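Local coordinates for endoglucanase (Clostridium thermocellum, PDB 2E4T), which cleaves internal beta-1,4-glucosidic linkages in cellulose and probably in xyloglucan, as the family 44 glycoside hydrolase module of a larger multidomain enzyme, at residues A[95-99]-A[100-104]; A[21-25]-A[26-30]; A[71-75]-A[76-80]; A[160-163]-A[164-168]. All blocks are in the same frame, centred on the assembly; numbering follows the deposited sequence.

Interaction 1 of 4, residues A[95-99]-A[100-104]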
loop_
_atom_site.group_PDB
_atom_site.type_symbol
_atom_site.label_atom_id
_atom_site.label_comp_id
_atom_site.label_asym_id
_atom_site.label_seq_id
_atom_site.Cartn_x
_atom_site.Cartn_y
_atom_site.Cartn_z
ATOM N N ASP A 95 -9.561 -16.323 3.392
ATOM C CA ASP A 95 -10.798 -16.599 4.147
ATOM C C ASP A 95 -10.964 -15.552 5.264
ATOM O O ASP A 95 -12.105 -15.083 5.509
ATOM C CB ASP A 95 -10.760 -17.984 4.780
ATOM C CG ASP A 95 -10.891 -19.129 3.810
ATOM O OD1 ASP A 95 -11.265 -18.915 2.639
ATOM O OD2 ASP A 95 -10.691 -20.293 4.285
ATOM N N LYS A 96 -9.876 -15.220 5.965
ATOM C CA LYS A 96 -9.977 -14.206 7.021
ATOM C C LYS A 96 -10.401 -12.866 6.403
ATOM O O LYS A 96 -11.302 -12.175 6.956
ATOM C CB LYS A 96 -8.656 -14.050 7.751
ATOM C CG LYS A 96 -8.400 -15.153 8.801
ATOM C CD LYS A 96 -7.039 -14.959 9.455
ATOM C CE LYS A 96 -6.890 -15.745 10.733
ATOM N NZ LYS A 96 -5.560 -15.464 11.369
ATOM N N ALA A 97 -9.786 -12.463 5.300
ATOM C CA ALA A 97 -10.154 -11.187 4.651
ATOM C C ALA A 97 -11.624 -11.187 4.269
ATOM O O ALA A 97 -12.361 -10.205 4.552
ATOM C CB ALA A 97 -9.269 -10.969 3.419
ATOM N N LEU A 98 -12.111 -12.261 3.622
ATOM C CA LEU A 98 -13.527 -12.336 3.249
ATOM C C LEU A 98 -14.402 -12.240 4.508
ATOM O O LEU A 98 -15.472 -11.576 4.482
ATOM C CB LEU A 98 -13.814 -13.639 2.513
ATOM C CG LEU A 98 -13.192 -13.787 1.125
ATOM C CD1 LEU A 98 -13.450 -15.197 0.611
ATOM C CD2 LEU A 98 -13.689 -12.726 0.163
ATOM N N SER A 99 -14.004 -12.899 5.592
ATOM C CA SER A 99 -14.823 -12.883 6.815
ATOM C C SER A 99 -14.915 -11.503 7.429
ATOM O O SER A 99 -15.865 -11.252 8.193
ATOM C CB SER A 99 -14.248 -13.870 7.831
ATOM O OG SER A 99 -13.161 -13.355 8.569
ATOM N N LYS A 100 -13.961 -10.620 7.108
ATOM C CA LYS A 100 -13.939 -9.249 7.611
ATOM C C LYS A 100 -14.466 -8.282 6.517
ATOM O O LYS A 100 -14.296 -7.079 6.635
ATOM C CB LYS A 100 -12.492 -8.850 7.974
ATOM C CG LYS A 100 -11.862 -9.653 9.072
ATOM C CD LYS A 100 -12.691 -9.752 10.346
ATOM C CE LYS A 100 -12.979 -8.424 10.966
ATOM N NZ LYS A 100 -13.303 -8.605 12.360
ATOM N N ASN A 101 -15.132 -8.809 5.477
ATOM C CA ASN A 101 -15.756 -7.964 4.473
ATOM C C ASN A 101 -14.699 -7.100 3.754
ATOM O O ASN A 101 -14.967 -5.934 3.384
ATOM C CB ASN A 101 -16.862 -7.070 5.078
ATOM C CG ASN A 101 -17.847 -7.893 5.866
ATOM O OD1 ASN A 101 -17.836 -7.924 7.121
ATOM N ND2 ASN A 101 -18.705 -8.560 5.177
ATOM N N VAL A 102 -13.510 -7.651 3.544
ATOM C CA VAL A 102 -12.450 -6.933 2.806
ATOM C C VAL A 102 -12.594 -7.235 1.322
ATOM O O VAL A 102 -12.561 -8.413 0.947
ATOM C CB VAL A 102 -11.072 -7.400 3.306
ATOM C CG1 VAL A 102 -9.980 -6.774 2.448
ATOM C CG2 VAL A 102 -10.873 -7.012 4.760
ATOM N N PRO A 103 -12.763 -6.213 0.466
ATOM C CA PRO A 103 -13.085 -6.479 -0.952
ATOM C C PRO A 103 -11.891 -6.723 -1.819
ATOM O O PRO A 103 -12.095 -7.164 -2.943
ATOM C CB PRO A 103 -13.816 -5.212 -1.375
ATOM C CG PRO A 103 -13.190 -4.130 -0.567
ATOM C CD PRO A 103 -12.991 -4.777 0.822
ATOM N N TYR A 104 -10.656 -6.518 -1.370
ATOM C CA TYR A 104 -9.494 -6.718 -2.224
ATOM C C TYR A 104 -8.469 -7.537 -1.457
ATOM O O TYR A 104 -7.996 -7.116 -0.407
ATOM C CB TYR A 104 -8.861 -5.373 -2.673
ATOM C CG TYR A 104 -8.069 -5.497 -3.946
ATOM C CD1 TYR A 104 -8.528 -4.911 -5.122
ATOM C CD2 TYR A 104 -6.848 -6.210 -4.002
ATOM C CE1 TYR A 104 -7.867 -5.062 -6.332
ATOM C CE2 TYR A 104 -6.166 -6.347 -5.207
ATOM C CZ TYR A 104 -6.689 -5.811 -6.366
ATOM O OH TYR A 104 -6.017 -6.051 -7.545
#

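Interaction 2 of 4, residues A[21-25]-A[26-30]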
loop_
_atom_site.group_PDB
_atom_site.type_symbol
_atom_site.label_atom_id
_atom_site.label_comp_id
_atom_site.label_asym_id
_atom_site.label_seq_id
_atom_site.Cartn_x
_atom_site.Cartn_y
_atom_site.Cartn_z
ATOM N N LYS A 21 -13.725 13.369 -8.626
ATOM C CA LYS A 21 -12.941 12.225 -9.092
ATOM C C LYS A 21 -13.159 11.083 -8.143
ATOM O O LYS A 21 -13.210 11.280 -6.927
ATOM C CB LYS A 21 -11.491 12.575 -9.327
ATOM C CG LYS A 21 -10.908 13.159 -8.144
ATOM C CD LYS A 21 -9.427 13.374 -8.277
ATOM C CE LYS A 21 -9.066 14.440 -9.296
ATOM N NZ LYS A 21 -9.535 15.803 -8.840
ATOM N N PRO A 22 -13.249 9.849 -8.651
ATOM C CA PRO A 22 -13.463 8.723 -7.745
ATOM C C PRO A 22 -12.216 8.508 -6.851
ATOM O O PRO A 22 -11.079 8.604 -7.318
ATOM C CB PRO A 22 -13.674 7.551 -8.689
ATOM C CG PRO A 22 -12.990 7.915 -9.953
ATOM C CD PRO A 22 -13.169 9.427 -10.068
ATOM N N ILE A 23 -12.490 8.149 -5.606
ATOM C CA ILE A 23 -11.466 7.680 -4.666
ATOM C C ILE A 23 -11.501 6.149 -4.713
ATOM O O ILE A 23 -12.529 5.526 -4.470
ATOM C CB ILE A 23 -11.767 8.153 -3.236
ATOM C CG1 ILE A 23 -11.690 9.680 -3.184
ATOM C CG2 ILE A 23 -10.790 7.501 -2.245
ATOM C CD1 ILE A 23 -12.178 10.276 -1.855
ATOM N N SER A 24 -10.358 5.542 -5.062
ATOM C CA SER A 24 -10.369 4.084 -5.138
ATOM C C SER A 24 -10.667 3.496 -3.751
ATOM O O SER A 24 -10.051 3.895 -2.763
ATOM C CB SER A 24 -9.007 3.576 -5.603
ATOM O OG SER A 24 -9.094 2.161 -5.628
ATOM N N PRO A 25 -11.537 2.497 -3.679
ATOM C CA PRO A 25 -11.921 1.958 -2.374
ATOM C C PRO A 25 -10.793 1.251 -1.648
ATOM O O PRO A 25 -10.931 1.005 -0.442
ATOM C CB PRO A 25 -13.065 0.980 -2.689
ATOM C CG PRO A 25 -13.712 1.516 -3.980
ATOM C CD PRO A 25 -12.477 2.059 -4.750
ATOM N N TYR A 26 -9.729 0.876 -2.370
ATOM C CA TYR A 26 -8.729 -0.068 -1.875
ATOM C C TYR A 26 -7.506 0.613 -1.274
ATOM O O TYR A 26 -6.517 -0.059 -0.954
ATOM C CB TYR A 26 -8.278 -1.015 -3.013
ATOM C CG TYR A 26 -9.448 -1.568 -3.784
ATOM C CD1 TYR A 26 -10.511 -2.250 -3.119
ATOM C CD2 TYR A 26 -9.508 -1.422 -5.174
ATOM C CE1 TYR A 26 -11.591 -2.738 -3.849
ATOM C CE2 TYR A 26 -10.583 -1.914 -5.896
ATOM C CZ TYR A 26 -11.618 -2.581 -5.249
ATOM O OH TYR A 26 -12.683 -3.063 -5.971
ATOM N N ILE A 27 -7.568 1.956 -1.047
ATOM C CA ILE A 27 -6.450 2.658 -0.477
ATOM C C ILE A 27 -6.312 2.470 1.023
ATOM O O ILE A 27 -5.276 2.840 1.599
ATOM C CB ILE A 27 -6.474 4.158 -0.828
ATOM C CG1 ILE A 27 -7.741 4.828 -0.321
ATOM C CG2 ILE A 27 -6.264 4.338 -2.346
ATOM C CD1 ILE A 27 -7.681 6.338 -0.426
ATOM N N TYR A 28 -7.337 1.914 1.681
ATOM C CA TYR A 28 -7.385 1.821 3.139
ATOM C C TYR A 28 -7.030 0.422 3.620
ATOM O O TYR A 28 -7.692 -0.161 4.500
ATOM C CB TYR A 28 -8.791 2.221 3.647
ATOM C CG TYR A 28 -9.296 3.515 3.048
ATOM C CD1 TYR A 28 -8.765 4.759 3.405
ATOM C CD2 TYR A 28 -10.356 3.514 2.143
ATOM C CE1 TYR A 28 -9.248 5.936 2.874
ATOM C CE2 TYR A 28 -10.852 4.699 1.602
ATOM C CZ TYR A 28 -10.314 5.917 1.977
ATOM O OH TYR A 28 -10.767 7.123 1.464
ATOM N N GLY A 29 -5.949 -0.153 3.038
ATOM C CA GLY A 29 -5.618 -1.539 3.328
ATOM C C GLY A 29 -4.471 -1.705 4.336
ATOM O O GLY A 29 -3.815 -0.745 4.776
ATOM N N SER A 30 -4.207 -3.001 4.642
ATOM C CA SER A 30 -3.088 -3.337 5.514
ATOM C C SER A 30 -2.438 -4.664 5.038
ATOM O O SER A 30 -3.044 -5.469 4.336
ATOM C CB SER A 30 -3.514 -3.466 6.999
ATOM O OG SER A 30 -4.312 -4.620 7.230
#

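Interaction 3 of 4, residues A[71-75]-A[76-80]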
loop_
_atom_site.group_PDB
_atom_site.type_symbol
_atom_site.label_atom_id
_atom_site.label_comp_id
_atom_site.label_asym_id
_atom_site.label_seq_id
_atom_site.Cartn_x
_atom_site.Cartn_y
_atom_site.Cartn_z
ATOM N N TYR A 71 6.845 -20.923 9.700
ATOM C CA TYR A 71 6.459 -19.614 10.233
ATOM C C TYR A 71 5.159 -19.092 9.665
ATOM O O TYR A 71 4.332 -18.530 10.408
ATOM C CB TYR A 71 7.583 -18.593 9.968
ATOM C CG TYR A 71 7.185 -17.167 10.348
ATOM C CD1 TYR A 71 7.248 -16.749 11.672
ATOM C CD2 TYR A 71 6.692 -16.269 9.415
ATOM C CE1 TYR A 71 6.832 -15.450 12.029
ATOM C CE2 TYR A 71 6.312 -14.962 9.746
ATOM C CZ TYR A 71 6.416 -14.555 11.036
ATOM O OH TYR A 71 6.045 -13.275 11.401
ATOM N N LEU A 72 4.939 -19.174 8.336
ATOM C CA LEU A 72 3.738 -18.538 7.790
ATOM C C LEU A 72 2.469 -19.289 8.217
ATOM O O LEU A 72 1.401 -18.665 8.320
ATOM C CB LEU A 72 3.800 -18.373 6.279
ATOM C CG LEU A 72 4.767 -17.318 5.795
ATOM C CD1 LEU A 72 4.848 -17.340 4.282
ATOM C CD2 LEU A 72 4.349 -15.904 6.297
ATOM N N LEU A 73 2.547 -20.612 8.406
ATOM C CA LEU A 73 1.436 -21.373 8.939
ATOM C C LEU A 73 1.066 -20.893 10.348
ATOM O O LEU A 73 -0.094 -20.683 10.706
ATOM C CB LEU A 73 1.766 -22.871 8.966
ATOM C CG LEU A 73 1.827 -23.522 7.593
ATOM C CD1 LEU A 73 2.663 -24.826 7.665
ATOM C CD2 LEU A 73 0.432 -23.767 7.059
ATOM N N GLU A 74 2.099 -20.742 11.191
ATOM C CA GLU A 74 1.907 -20.336 12.566
ATOM C C GLU A 74 1.436 -18.886 12.654
ATOM O O GLU A 74 0.400 -18.593 13.285
ATOM C CB GLU A 74 3.227 -20.528 13.326
ATOM C CG GLU A 74 3.606 -21.948 13.431
ATOM C CD GLU A 74 5.024 -22.034 13.976
ATOM O OE1 GLU A 74 5.301 -21.474 15.068
ATOM O OE2 GLU A 74 5.911 -22.642 13.346
ATOM N N ASP A 75 2.137 -17.985 11.992
ATOM C CA ASP A 75 1.793 -16.566 12.067
ATOM C C ASP A 75 0.434 -16.264 11.467
ATOM O O ASP A 75 -0.264 -15.339 11.943
ATOM C CB ASP A 75 2.832 -15.716 11.387
ATOM C CG ASP A 75 2.567 -14.233 11.596
ATOM O OD1 ASP A 75 2.753 -13.774 12.742
ATOM O OD2 ASP A 75 2.135 -13.526 10.678
ATOM N N GLY A 76 0.047 -17.020 10.430
ATOM C CA GLY A 76 -1.256 -16.804 9.824
ATOM C C GLY A 76 -2.390 -17.453 10.571
ATOM O O GLY A 76 -3.563 -17.264 10.172
ATOM N N GLY A 77 -2.146 -18.229 11.601
ATOM C CA GLY A 77 -3.209 -18.904 12.333
ATOM C C GLY A 77 -3.817 -20.071 11.581
ATOM O O GLY A 77 -5.007 -20.368 11.747
ATOM N N VAL A 78 -3.029 -20.761 10.747
ATOM C CA VAL A 78 -3.565 -21.897 10.014
ATOM C C VAL A 78 -3.731 -23.070 11.017
ATOM O O VAL A 78 -2.777 -23.473 11.664
ATOM C CB VAL A 78 -2.633 -22.304 8.840
ATOM C CG1 VAL A 78 -3.275 -23.444 8.075
ATOM C CG2 VAL A 78 -2.348 -21.108 7.944
ATOM N N PRO A 79 -4.889 -23.706 11.083
ATOM C CA PRO A 79 -5.017 -24.885 11.976
ATOM C C PRO A 79 -4.067 -26.010 11.569
ATOM O O PRO A 79 -3.879 -26.209 10.345
ATOM C CB PRO A 79 -6.486 -25.331 11.780
ATOM C CG PRO A 79 -7.178 -24.201 11.199
ATOM C CD PRO A 79 -6.134 -23.375 10.421
ATOM N N LYS A 80 -3.556 -26.785 12.545
ATOM C CA LYS A 80 -2.556 -27.803 12.269
ATOM C C LYS A 80 -3.112 -28.798 11.290
ATOM O O LYS A 80 -2.319 -29.361 10.522
ATOM C CB LYS A 80 -2.040 -28.412 13.595
ATOM C CG LYS A 80 -0.989 -27.468 14.166
ATOM C CD LYS A 80 -0.587 -27.787 15.578
ATOM C CE LYS A 80 0.540 -26.883 16.025
ATOM N NZ LYS A 80 0.106 -25.462 16.116
#

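Interaction 4 of 4, residues A[160-163]-A[164-168]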
loop_
_atom_site.group_PDB
_atom_site.type_symbol
_atom_site.label_atom_id
_atom_site.label_comp_id
_atom_site.label_asym_id
_atom_site.label_seq_id
_atom_site.Cartn_x
_atom_site.Cartn_y
_atom_site.Cartn_z
ATOM N N GLU A 160 -0.290 -23.137 -11.737
ATOM C CA GLU A 160 -1.020 -24.168 -11.045
ATOM C C GLU A 160 -1.526 -23.658 -9.676
ATOM O O GLU A 160 -2.645 -23.977 -9.249
ATOM C CB GLU A 160 -0.157 -25.417 -10.901
ATOM C CG GLU A 160 -0.956 -26.614 -10.402
ATOM C CD GLU A 160 -0.135 -27.899 -10.479
ATOM O OE1 GLU A 160 1.011 -27.928 -9.921
ATOM O OE2 GLU A 160 -0.629 -28.882 -11.103
ATOM N N PHE A 161 -0.697 -22.843 -8.997
ATOM C CA PHE A 161 -1.094 -22.207 -7.734
ATOM C C PHE A 161 -2.323 -21.302 -7.993
ATOM O O PHE A 161 -3.344 -21.379 -7.276
ATOM C CB PHE A 161 0.119 -21.432 -7.236
ATOM C CG PHE A 161 0.009 -20.634 -5.946
ATOM C CD1 PHE A 161 -1.020 -20.773 -5.020
ATOM C CD2 PHE A 161 1.055 -19.742 -5.683
ATOM C CE1 PHE A 161 -1.023 -19.998 -3.874
ATOM C CE2 PHE A 161 1.056 -18.977 -4.518
ATOM C CZ PHE A 161 0.023 -19.111 -3.618
ATOM N N VAL A 162 -2.224 -20.412 -8.984
ATOM C CA VAL A 162 -3.362 -19.540 -9.309
ATOM C C VAL A 162 -4.594 -20.373 -9.648
ATOM O O VAL A 162 -5.719 -20.073 -9.232
ATOM C CB VAL A 162 -2.988 -18.530 -10.402
ATOM C CG1 VAL A 162 -4.207 -17.720 -10.824
ATOM C CG2 VAL A 162 -1.890 -17.610 -9.891
ATOM N N ASN A 163 -4.408 -21.452 -10.429
ATOM C CA ASN A 163 -5.558 -22.298 -10.781
ATOM C C ASN A 163 -6.229 -22.864 -9.502
ATOM O O ASN A 163 -7.468 -22.949 -9.432
ATOM C CB ASN A 163 -5.076 -23.445 -11.687
ATOM C CG ASN A 163 -6.225 -24.351 -12.047
ATOM O OD1 ASN A 163 -7.095 -23.968 -12.861
ATOM N ND2 ASN A 163 -6.297 -25.529 -11.413
ATOM N N TYR A 164 -5.433 -23.270 -8.509
ATOM C CA TYR A 164 -6.003 -23.789 -7.270
ATOM C C TYR A 164 -6.887 -22.727 -6.597
ATOM O O TYR A 164 -8.009 -23.020 -6.110
ATOM C CB TYR A 164 -4.860 -24.247 -6.355
ATOM C CG TYR A 164 -5.326 -24.859 -5.064
ATOM C CD1 TYR A 164 -5.401 -26.246 -4.966
ATOM C CD2 TYR A 164 -5.642 -24.094 -3.931
ATOM C CE1 TYR A 164 -5.830 -26.873 -3.797
ATOM C CE2 TYR A 164 -6.069 -24.742 -2.765
ATOM C CZ TYR A 164 -6.182 -26.133 -2.711
ATOM O OH TYR A 164 -6.615 -26.695 -1.516
ATOM N N LEU A 165 -6.380 -21.505 -6.562
ATOM C CA LEU A 165 -7.114 -20.387 -5.937
ATOM C C LEU A 165 -8.408 -20.065 -6.727
ATOM O O LEU A 165 -9.471 -19.862 -6.120
ATOM C CB LEU A 165 -6.218 -19.167 -5.837
ATOM C CG LEU A 165 -5.018 -19.365 -4.919
ATOM C CD1 LEU A 165 -4.087 -18.138 -5.028
ATOM C CD2 LEU A 165 -5.378 -19.620 -3.482
ATOM N N VAL A 166 -8.300 -19.986 -8.052
ATOM C CA VAL A 166 -9.474 -19.689 -8.878
ATOM C C VAL A 166 -10.506 -20.811 -8.765
ATOM O O VAL A 166 -11.723 -20.546 -8.712
ATOM C CB VAL A 166 -9.051 -19.484 -10.347
ATOM C CG1 VAL A 166 -10.240 -19.395 -11.286
ATOM C CG2 VAL A 166 -8.207 -18.223 -10.434
ATOM N N ASN A 167 -10.063 -22.068 -8.713
ATOM C CA ASN A 167 -10.974 -23.175 -8.495
ATOM C C ASN A 167 -11.750 -23.009 -7.187
ATOM O O ASN A 167 -12.954 -23.292 -7.120
ATOM C CB ASN A 167 -10.182 -24.481 -8.517
ATOM C CG ASN A 167 -11.083 -25.676 -8.272
ATOM O OD1 ASN A 167 -11.125 -26.173 -7.120
ATOM N ND2 ASN A 167 -11.863 -26.053 -9.238
ATOM N N LYS A 168 -11.052 -22.577 -6.131
ATOM C CA LYS A 168 -11.689 -22.461 -4.824
ATOM C C LYS A 168 -12.624 -21.258 -4.732
ATOM O O LYS A 168 -13.691 -21.357 -4.137
ATOM C CB LYS A 168 -10.628 -22.408 -3.740
ATOM C CG LYS A 168 -11.212 -22.355 -2.347
ATOM C CD LYS A 168 -10.140 -22.532 -1.269
ATOM C CE LYS A 168 -10.703 -22.339 0.168
ATOM N NZ LYS A 168 -11.621 -21.212 0.222
#

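Interaction 1 of 4, residues A[95-99]-A[100-104]
Val102 holds CG1 trans to its own amide nitrogen (chi1 174°), which keeps CG2 next to that nitrogen and lays it 3.5 Å from Ala97 O. Lys100 starts with CG beside its backbone N (chi1 -63°) and then bends twice; its CG rests 3.3 Å from Lys96 O before the rest of the chain leads off. These placements flank the end of helix 88-99, which closes in a Schellman motif with Asn101, of positive phi (61°), as the C-prime residue. Two returning bonds are the evidence. Val102 N donates to Ala97 O over 3.0 Å, and Asn101 N donates to Leu98 O, also over 3.0 Å. The apolar contact between Ala97 CB and Val102 CB at 4.0 Å joins the two positions that the motif characteristically brings together. Ala97 O is gripped twice: Lys100 N reaches it over 3.0 Å from the face of the plane opposite to Val102 N. One residue earlier, Lys96 O receives the hydroxyl of Ser99, with OG 2.7 Å away, and only a weak bond from Lys100 N. The Lys96 ammonium itself leads away to a salt bridge with Glu33. Beyond the turn the chain enters strand 104-109, completing a beta-alpha-beta unit with strand 40-43, beside which 104-109 runs parallel in the barrel sheet. Ala97 and Val102 both pack on Lys41 of strand 40-43, Leu98 rests on Thr176 in a loop, and Tyr104 makes a backbone bond to Lys41.

Interaction 2 of 4, residues A[21-25]-A[26-30]
Ser24 to Ile27 form a type I beta turn in which Pro25 and Tyr26 occupy the central positions, with no hydrogen bond between the two halves; side chains meet each other and the carbonyls of Ser24 and Pro25. Ile23 turns CG2 trans to its backbone N (chi1 -64° for CG1), and this methyl touches both Ile27 CD1 at 3.8 Å and Tyr28 OH at 3.7 Å; the Ile23 and Tyr28 side chains cross at about a right angle. Ile27 CG1 lies 3.5 Å from Ser24 O. It also sits over the centre of the Tyr28 ring, 3.5 Å above its plane. The turn is the passage between two sheets: strand 8-22 belongs to the mixed sheet, whereas strand 26-30 is the first strand of the parallel sheet of the TIM-like barrel. Pro25 CB stands over one face of Tyr26, offset toward the rim, 4.1 Å from Tyr26 CD1. Ser24 OG, 3.6 Å from Tyr26 CD2, is hydrogen-bonded to Tyr387 O. Pro25 O, 3.6 Å from Tyr28 CD2, accepts a hydrogen bond from Thr39 OG1, while Tyr26 and Gly29 make backbone bonds with Ala389 of strand 388-391.

Interaction 3 of 4, residues A[71-75]-A[76-80]
Val78 packs back onto Leu73 across the end of helix 71-75, and every carbon of its short side chain meets that residue. CB lies 3.5 Å from Leu73 O and 3.8 Å from Leu73 CD2. CG1, trans to the backbone N (chi1 -177°), continues to the same methyl, 3.9 Å from Leu73 CD2. CG2 takes the other branch, beside the backbone N, and comes to 3.6 Å from Leu73 O. One side chain thus covers both the methyl and the carbonyl of Leu73. The backbone explains why: Val78 N donates to Leu73 O over 2.9 Å, and Gly77 N donates to Glu74 O over 3.1 Å. With Gly77 at positive phi (73°), these bonds define a Schellman motif, and the Leu73-Val78 contact is its usual apolar partner pair. An ordinary helical bond, Gly76 N to Leu72 O at 3.0 Å, precedes them. Further out, Val78 O accepts a hydrogen bond from Trp83 NE1 in the loop that follows. Leu73 and Val78 then face helix 88-99 together: both touch Ser88, Leu73 also touches Val89, and Val78 reaches Thr92, while Lys96 NZ from the same helix bonds to Gly76 O.

Interaction 4 of 4, residues A[160-163]-A[164-168]
Phe161 and Leu165, one turn apart on helix 158-169, meet through Phe161 CE1 and Leu165 CD1 at 3.8 Å, an i to i+4 contact within a single alpha helix of the TIM-like barrel. Phe161 holds CG trans to its backbone N (chi1 179°), and a chi2 of 14° sets the ring so that CE1 and CD1 are its atoms nearest the Leu165 methyl; the two side chains approach at a slant. The next such pair is slightly further apart, Val162 CG1 lying 4.1 Å from Val166 CG2. The backbone beneath fixes this spacing. Leu165 N donates to Phe161 O over 3.1 Å, and Tyr164 N donates to Glu160 O over 3.0 Å. The Phe161 ring stacks on Trp53 and touches Val90 of helix 88-99, where Leu165 also rests. Val162 meets Leu109 of strand 104-109 and Tyr181 of strand 180-183, the neighbouring parallel strands that helix 158-169 connects in a beta-alpha-beta crossover. Glu160, at the start of the segment, points its carboxylate to Lys141 in a salt bridge and takes a hydrogen bond from Ser146 N; its side chain is about 6 Å from the bound calcium ion, beside the site but not among the residues that bind the metal (Glu54, Asp150, Asp153 and Tyr155). One residue further along than Leu165, Val166 N donates nearly straight (170°) to Val162 O over 2.8 Å, and Val166 CG2 lies 3.3 Å from that same oxygen.

Overall arrangement
Interactions 1 and 3 are alike in chemistry: each ends a helix with a Schellman motif and an apolar pair, and they are joined where Lys96 NZ bonds to Gly76 O. Interaction 4 is regular helix instead, its apolar face against strands 104-109 and 180-183 and helix 88-99, with Asn163, Tyr164 and Asn167 on its more exposed side, while the buried Glu160 is paired with Lys141; Lys168 makes a weak ion pair with Asp95 of interaction 1. Interaction 2 is a turn between two sheets, yet Tyr26 packs on Tyr104 and Pro103 of interaction 1. Its centre is about 10 Å from the centre of the chain, those of 3 and 4 about 23 and 24 Å. All four are partly buried.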